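PDB 4F1J: thrombospondin related anonymous protein from Plasmodium falciparum, which probably mediates parasite adhesion to host surfaces, here represented by its magnesium-loaded von Willebrand factor A domain. Local coordinates for residues C4-D9 with N113-V118. Numbering follows the deposited sequence. Where two conformers were deposited one is given.
Sequences CNDEVD and NANQLV
Asp-9 and Gln-116 lie side by side and point the same way, joined by a side-chain hydrogen bond. Gln-116 NE2 donates to Asp-9 OD2 at 2.9 Å, nearly straight at 168°. Asp-9 OD2 lies in the amide plane of Gln-116, but NE2 meets it on the anti side and clearly out of the carboxylate plane. The two flat groups are turned 72° apart. NE2 also donates to Ala-114 O, from above that carbonyl plane, at 3.1 Å. A bend at chi2 (-69°) turns CD of Gln-116 across toward Asp-9. Gln-116 OE1 is hydrogen-bonded to Tyr-11 OH. The other carboxylate oxygen, Asp-9 OD1, forms a salt bridge with Arg-111. This buried acid therefore has a partner on each oxygen.

The backbones pair as parallel strands at the starts of 8-15 and 115-122, neighbours in the middle of the Rossmann-like sheet of the von Willebrand factor A domain. Three bonds join them. Glu-7 O accepts from Asn-115 N at 3.0 Å. Asn-115 O takes Asp-9 N, and Asp-9 O takes Leu-117 N. Val-8 N and O are not used in this ladder; Val-8 bonds through its backbone to His-48 of the strand on its other side. Val-8 and Leu-117 share the face covered by helix 184-200, where Val-8 CG1 meets Leu-117 CB at 3.8 Å.

Just before the strands, the extended Glu-7 side chain runs past Ala-114, CG to CB 3.9 Å. It crosses the Asn-113 side chain at about a right angle. Asn-113 ND2 donates to Glu-7 OE1 on the syn side at 2.6 Å. A water lies between Glu-7 OE1 and Asn-113 O, 2.6 Å from the latter. Asp-6 OD1 accepts from Glu-7 N at 2.7 Å.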
# COMPACT_ATOMS: atom_id res chain seq x y z
N CYS A 4 1.25 -13.29 -5.68
CA CYS A 4 1.27 -13.21 -4.23
C CYS A 4 0.37 -14.30 -3.68
O CYS A 4 -0.85 -14.24 -3.78
CB CYS A 4 0.83 -11.82 -3.76
SG CYS A 4 1.99 -10.58 -4.27
N ASN A 5 0.99 -15.32 -3.09
CA ASN A 5 0.28 -16.49 -2.64
C ASN A 5 1.00 -17.08 -1.42
O ASN A 5 1.82 -17.99 -1.59
CB ASN A 5 0.26 -17.51 -3.78
CG ASN A 5 -0.33 -18.84 -3.37
OD1 ASN A 5 0.01 -19.88 -3.92
ND2 ASN A 5 -1.22 -18.80 -2.39
N ASP A 6 0.74 -16.52 -0.24
CA ASP A 6 1.29 -16.99 1.03
C ASP A 6 0.42 -16.48 2.19
O ASP A 6 -0.56 -15.75 1.97
CB ASP A 6 2.74 -16.51 1.22
CG ASP A 6 3.58 -17.44 2.10
OD1 ASP A 6 3.01 -18.23 2.90
OD2 ASP A 6 4.83 -17.41 1.97
N GLU A 7 0.75 -16.90 3.41
CA GLU A 7 0.08 -16.43 4.62
C GLU A 7 0.63 -15.02 4.95
O GLU A 7 1.67 -14.88 5.59
CB GLU A 7 0.31 -17.38 5.81
CG GLU A 7 -0.67 -17.13 6.95
CD GLU A 7 -0.51 -18.03 8.18
OE1 GLU A 7 0.33 -18.97 8.15
OE2 GLU A 7 -1.22 -17.78 9.18
N VAL A 8 -0.09 -14.00 4.50
CA VAL A 8 0.34 -12.60 4.61
C VAL A 8 -0.87 -11.72 4.92
O VAL A 8 -1.92 -11.85 4.28
CB VAL A 8 0.94 -12.06 3.28
CG1 VAL A 8 1.45 -10.60 3.45
CG2 VAL A 8 2.09 -12.94 2.72
N ASP A 9 -0.74 -10.88 5.95
CA ASP A 9 -1.68 -9.79 6.21
C ASP A 9 -1.09 -8.62 5.44
O ASP A 9 0.05 -8.19 5.71
CB ASP A 9 -1.83 -9.49 7.71
CG ASP A 9 -2.48 -10.62 8.48
OD1 ASP A 9 -3.31 -11.36 7.89
OD2 ASP A 9 -2.23 -10.71 9.71
N ASN A 113 0.72 -15.54 12.99
CA ASN A 113 1.39 -16.54 12.17
C ASN A 113 1.70 -16.00 10.77
O ASN A 113 2.52 -16.59 10.08
CB ASN A 113 0.51 -17.81 12.06
CG ASN A 113 1.33 -19.08 11.74
OD1 ASN A 113 2.10 -19.55 12.58
ND2 ASN A 113 1.13 -19.65 10.54
N ALA A 114 1.07 -14.88 10.36
CA ALA A 114 1.21 -14.33 9.02
C ALA A 114 2.36 -13.34 8.90
O ALA A 114 2.62 -12.58 9.85
CB ALA A 114 -0.09 -13.66 8.60
N ASN A 115 3.02 -13.34 7.74
CA ASN A 115 3.92 -12.27 7.36
C ASN A 115 3.10 -10.98 7.34
O ASN A 115 1.91 -11.01 7.02
CB ASN A 115 4.51 -12.49 5.96
CG ASN A 115 5.45 -13.68 5.88
OD1 ASN A 115 6.33 -13.83 6.71
ND2 ASN A 115 5.28 -14.52 4.84
N GLN A 116 3.71 -9.88 7.76
CA GLN A 116 3.03 -8.58 7.79
C GLN A 116 3.69 -7.68 6.75
O GLN A 116 4.90 -7.44 6.82
CB GLN A 116 3.12 -7.94 9.17
CG GLN A 116 2.59 -8.83 10.30
CD GLN A 116 1.10 -9.00 10.22
OE1 GLN A 116 0.39 -8.02 10.13
NE2 GLN A 116 0.61 -10.25 10.26
N LEU A 117 2.89 -7.22 5.79
CA LEU A 117 3.37 -6.45 4.64
C LEU A 117 2.52 -5.20 4.47
O LEU A 117 1.30 -5.30 4.37
CB LEU A 117 3.30 -7.28 3.35
CG LEU A 117 3.57 -6.57 2.02
CD1 LEU A 117 5.02 -5.98 1.95
CD2 LEU A 117 3.30 -7.54 0.85
N VAL A 118 3.17 -4.05 4.37
CA VAL A 118 2.52 -2.80 4.04
C VAL A 118 2.87 -2.48 2.58
O VAL A 118 4.04 -2.55 2.19
CB VAL A 118 2.99 -1.64 4.97
CG1 VAL A 118 2.55 -0.25 4.43
CG2 VAL A 118 2.47 -1.79 6.37
O HOH W 1 3.35 -17.80 7.93